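Local structure of flagellar protein FliT (Bordetella bronchiseptica, 3H3M) at residues Trp43-Val46 against Leu47-Gly50; Leu80-Arg83 against Ile84-Asp88. The protein probably acts as a flagellar export chaperone that holds partner proteins of the flagellum before secretion, as FliT does in related bacteria. All coordinates share one frame; numbering follows the deposited sequence.

Interaction 1 (Trp43-Val46 against Leu47-Gly50); sequences WDLV and LNHG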
loop_
_atom_site.group_PDB
_atom_site.type_symbol
_atom_site.label_atom_id
_atom_site.label_comp_id
_atom_site.label_asym_id
_atom_site.label_seq_id
_atom_site.Cartn_x
_atom_site.Cartn_y
_atom_site.Cartn_z
ATOM N N TRP A 43 -8.507 7.298 -12.243
ATOM C CA TRP A 43 -8.641 7.280 -10.802
ATOM C C TRP A 43 -9.773 6.373 -10.388
ATOM O O TRP A 43 -9.615 5.608 -9.468
ATOM C CB TRP A 43 -8.789 8.711 -10.292
ATOM C CG TRP A 43 -7.727 9.586 -10.918
ATOM C CD1 TRP A 43 -7.914 10.689 -11.695
ATOM C CD2 TRP A 43 -6.307 9.381 -10.859
ATOM N NE1 TRP A 43 -6.704 11.198 -12.091
ATOM C CE2 TRP A 43 -5.705 10.411 -11.598
ATOM C CE3 TRP A 43 -5.503 8.434 -10.249
ATOM C CZ2 TRP A 43 -4.346 10.539 -11.725
ATOM C CZ3 TRP A 43 -4.150 8.530 -10.416
ATOM C CH2 TRP A 43 -3.580 9.591 -11.146
ATOM N N ASP A 44 -10.842 6.363 -11.157
ATOM C CA ASP A 44 -12.050 5.583 -10.830
ATOM C C ASP A 44 -11.858 4.074 -10.992
ATOM O O ASP A 44 -12.452 3.290 -10.245
ATOM C CB ASP A 44 -13.264 6.061 -11.659
ATOM C CG ASP A 44 -13.944 7.276 -11.045
ATOM O OD1 ASP A 44 -13.827 7.454 -9.792
ATOM O OD2 ASP A 44 -14.578 8.062 -11.782
ATOM N N LEU A 45 -11.007 3.686 -11.921
ATOM C CA LEU A 45 -10.607 2.317 -12.061
ATOM C C LEU A 45 -9.742 1.932 -10.884
ATOM O O LEU A 45 -9.976 0.890 -10.229
ATOM C CB LEU A 45 -9.871 2.087 -13.409
ATOM C CG LEU A 45 -9.357 0.685 -13.686
ATOM C CD1 LEU A 45 -10.407 -0.425 -13.375
ATOM C CD2 LEU A 45 -8.848 0.650 -15.118
ATOM N N VAL A 46 -8.779 2.781 -10.546
ATOM C CA VAL A 46 -7.898 2.474 -9.413
ATOM C C VAL A 46 -8.771 2.170 -8.207
ATOM O O VAL A 46 -8.561 1.155 -7.534
ATOM C CB VAL A 46 -6.943 3.632 -9.081
ATOM C CG1 VAL A 46 -6.266 3.385 -7.768
ATOM C CG2 VAL A 46 -5.932 3.831 -10.212
ATOM N N LEU A 47 -9.761 3.041 -7.949
ATOM C CA LEU A 47 -10.703 2.844 -6.840
ATOM C C LEU A 47 -11.520 1.567 -6.993
ATOM O O LEU A 47 -11.810 0.892 -6.032
ATOM C CB LEU A 47 -11.706 3.991 -6.779
ATOM C CG LEU A 47 -11.417 5.144 -5.826
ATOM C CD1 LEU A 47 -12.625 6.090 -5.871
ATOM C CD2 LEU A 47 -11.063 4.677 -4.401
ATOM N N ASN A 48 -11.936 1.274 -8.225
ATOM C CA ASN A 48 -12.715 0.082 -8.438
ATOM C C ASN A 48 -11.900 -1.174 -8.117
ATOM O O ASN A 48 -12.429 -2.120 -7.564
ATOM C CB ASN A 48 -13.253 0.018 -9.843
ATOM C CG ASN A 48 -13.890 -1.295 -10.119
ATOM O OD1 ASN A 48 -15.006 -1.557 -9.693
ATOM N ND2 ASN A 48 -13.163 -2.165 -10.797
ATOM N N HIS A 49 -10.599 -1.144 -8.437
ATOM C CA HIS A 49 -9.666 -2.249 -8.076
ATOM C C HIS A 49 -9.531 -2.433 -6.558
ATOM O O HIS A 49 -9.258 -3.521 -6.081
ATOM C CB HIS A 49 -8.282 -1.979 -8.620
ATOM C CG HIS A 49 -8.146 -2.187 -10.078
ATOM N ND1 HIS A 49 -8.611 -3.314 -10.710
ATOM C CD2 HIS A 49 -7.504 -1.463 -11.022
ATOM C CE1 HIS A 49 -8.298 -3.256 -11.995
ATOM N NE2 HIS A 49 -7.637 -2.135 -12.216
ATOM N N GLY A 50 -9.704 -1.358 -5.800
ATOM C CA GLY A 50 -9.715 -1.438 -4.350
ATOM C C GLY A 50 -10.782 -2.354 -3.785
ATOM O O GLY A 50 -10.667 -2.829 -2.642
#

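Interaction 2 (Leu80-Arg83 against Ile84-Asp88); sequences LLVR and ILEND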
loop_
_atom_site.group_PDB
_atom_site.type_symbol
_atom_site.label_atom_id
_atom_site.label_comp_id
_atom_site.label_asym_id
_atom_site.label_seq_id
_atom_site.Cartn_x
_atom_site.Cartn_y
_atom_site.Cartn_z
ATOM N N LEU A 80 7.221 -10.559 -3.099
ATOM C CA LEU A 80 5.832 -10.141 -3.329
ATOM C C LEU A 80 5.439 -8.901 -2.531
ATOM O O LEU A 80 4.885 -7.949 -3.093
ATOM C CB LEU A 80 4.885 -11.297 -3.049
ATOM C CG LEU A 80 5.017 -12.382 -4.118
ATOM C CD1 LEU A 80 4.054 -13.537 -3.844
ATOM C CD2 LEU A 80 4.803 -11.781 -5.516
ATOM N N LEU A 81 5.797 -8.874 -1.255
ATOM C CA LEU A 81 5.561 -7.711 -0.433
ATOM C C LEU A 81 6.303 -6.477 -0.941
ATOM O O LEU A 81 5.731 -5.416 -1.087
ATOM C CB LEU A 81 5.952 -7.995 1.011
ATOM C CG LEU A 81 5.033 -9.000 1.705
ATOM C CD1 LEU A 81 5.321 -9.065 3.239
ATOM C CD2 LEU A 81 3.591 -8.625 1.439
ATOM N N VAL A 82 7.589 -6.609 -1.207
ATOM C CA VAL A 82 8.336 -5.461 -1.718
ATOM C C VAL A 82 7.628 -4.917 -2.948
ATOM O O VAL A 82 7.485 -3.712 -3.102
ATOM C CB VAL A 82 9.751 -5.829 -2.086
ATOM C CG1 VAL A 82 10.263 -4.862 -3.087
ATOM C CG2 VAL A 82 10.619 -5.853 -0.835
ATOM N N ARG A 83 7.166 -5.827 -3.800
ATOM C CA ARG A 83 6.443 -5.458 -5.018
ATOM C C ARG A 83 5.090 -4.768 -4.738
ATOM O O ARG A 83 4.743 -3.782 -5.426
ATOM C CB ARG A 83 6.219 -6.687 -5.881
ATOM C CG ARG A 83 5.353 -6.434 -7.144
ATOM C CD ARG A 83 5.943 -5.333 -8.143
ATOM N NE ARG A 83 7.377 -5.525 -8.467
ATOM C CZ ARG A 83 7.869 -6.192 -9.530
ATOM N NH1 ARG A 83 7.063 -6.748 -10.431
ATOM N NH2 ARG A 83 9.187 -6.297 -9.704
ATOM N N ILE A 84 4.334 -5.301 -3.768
ATOM C CA ILE A 84 3.030 -4.723 -3.394
ATOM C C ILE A 84 3.246 -3.331 -2.815
ATOM O O ILE A 84 2.553 -2.377 -3.160
ATOM C CB ILE A 84 2.317 -5.572 -2.292
ATOM C CG1 ILE A 84 1.898 -6.963 -2.791
ATOM C CG2 ILE A 84 1.091 -4.864 -1.718
ATOM C CD1 ILE A 84 1.644 -7.948 -1.647
ATOM N N LEU A 85 4.186 -3.217 -1.887
ATOM C CA LEU A 85 4.489 -1.917 -1.315
ATOM C C LEU A 85 5.002 -0.917 -2.385
ATOM O O LEU A 85 4.577 0.235 -2.406
ATOM C CB LEU A 85 5.488 -2.050 -0.170
ATOM C CG LEU A 85 5.063 -2.845 1.100
ATOM C CD1 LEU A 85 6.261 -2.965 2.102
ATOM C CD2 LEU A 85 3.785 -2.314 1.777
ATOM N N GLU A 86 5.917 -1.340 -3.255
ATOM C CA GLU A 86 6.413 -0.470 -4.335
ATOM C C GLU A 86 5.271 0.006 -5.246
ATOM O O GLU A 86 5.233 1.162 -5.699
ATOM C CB GLU A 86 7.433 -1.198 -5.209
ATOM C CG GLU A 86 8.813 -1.342 -4.637
ATOM C CD GLU A 86 9.802 -1.990 -5.635
ATOM O OE1 GLU A 86 9.357 -2.673 -6.593
ATOM O OE2 GLU A 86 11.028 -1.803 -5.436
ATOM N N ASN A 87 4.336 -0.892 -5.519
ATOM C CA ASN A 87 3.164 -0.533 -6.315
ATOM C C ASN A 87 2.264 0.461 -5.643
ATOM O O ASN A 87 1.783 1.415 -6.270
ATOM C CB ASN A 87 2.398 -1.776 -6.706
ATOM C CG ASN A 87 3.037 -2.498 -7.847
ATOM O OD1 ASN A 87 3.878 -1.920 -8.576
ATOM N ND2 ASN A 87 2.643 -3.775 -8.045
ATOM N N ASP A 88 2.087 0.278 -4.356
ATOM C CA ASP A 88 1.275 1.166 -3.546
ATOM C C ASP A 88 1.910 2.543 -3.556
ATOM O O ASP A 88 1.241 3.555 -3.777
ATOM C CB ASP A 88 1.166 0.596 -2.127
ATOM C CG ASP A 88 -0.046 -0.358 -1.938
ATOM O OD1 ASP A 88 -0.652 -0.763 -2.947
ATOM O OD2 ASP A 88 -0.430 -0.665 -0.758
#

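Interaction 1 (Trp43-Val46 against Leu47-Gly50)
H49 and L45 are joined by a backbone bond from H49 N to L45 O of 2.8 Å. The three bonds around it repeat the same step of four residues: L47 N to W43 O at 3.0 Å, N48 N to D44 O at 2.9 Å, and a longer G50 N to V46 O at 3.3 Å. The N-H of L45 itself is taken by OD1 of N42, just before the helix begins. D44, an acid in this first turn, would be well placed to offset the positive end of the helix dipole.

L45 and H49 also meet through their side chains. With CG turned away from the backbone N (chi1 179°), L45 lays CD1 over one face of the imidazole, 3.8 Å from the ring centroid, in a CH-pi contact. The methyl is displaced toward the rim, and its closest ring atom is NE2, 3.5 Å away. Leucine suits its place because its CD1 methyl can lie over the flat histidine ring, while that ring also reaches L30 and M34 of helix 20-39. V46, compact and buried, packs on A37 of that helix and on L96 of the second subunit, while the broad indole of W43 reaches A95 and Q98 of helix 72-105.

Backbone bonds from i to i+4, with a leucine methyl over the face of a histidine ring one turn on, are typical of an alpha helix; here they form the first two turns of helix 43-63, the second arm of an antiparallel helical hairpin.

Interaction 2 (Leu80-Arg83 against Ile84-Asp88)
L80 to R83 offer their carbonyls to I84 to N87, each bond spanning four residues in a regular alpha helix; the bond from L85 N to L81 O, 2.8 Å long, is almost straight, with an N-H...O angle of 175°.

On the polar side, the R83 chain, bent at chi2 and chi3, crosses E86 obliquely. NE comes within 3.9 Å of OE1, a long salt bridge; the guanidinium and carboxylate planes are nearly parallel (3°), but OE1 approaches the guanidinium obliquely. The stronger partner of E86 is R61 of the second subunit, which binds OE2, so R83 probably adds only a weak attraction. V82 runs alongside the glutamate and points the same way, its CG1 lying 3.9 Å from CD, and it also packs on R61 of the second subunit. The R83 CD methylene rests 3.7 Å from ND2 of N87, whose amide is turned by 54° from the guanidinium. That ND2 is a donor to S32 OG and T31 OG1, so a short, neutral amide serves this buried place. Elsewhere, L81 CD2 meets I84 CD1 at 3.7 Å, two branched aliphatics crossing at an angle.

Within helix 72-105 these turns pack on helix 20-39 of the same chain through L80, L81 and N87, and on the second subunit through L81, against its Y24, and L85, against Y53 on its helix 43-63.

Interaction 1 opens helix 43-63 and interaction 2 lies in the first half of helix 72-105, the next helix in the chain; their centres are about 17 Å apart and they do not touch. Both interactions pack against helix 20-39 and both reach the second subunit. Interaction 1 is partly buried and sits further from the centre of the chain, and it relies on backbone bonds and a CH-pi contact. Interaction 2 is largely buried, and charged and amide groups share it with leucines; those polar groups are met by a salt bridge to the second subunit and by hydrogen bonds within the chain.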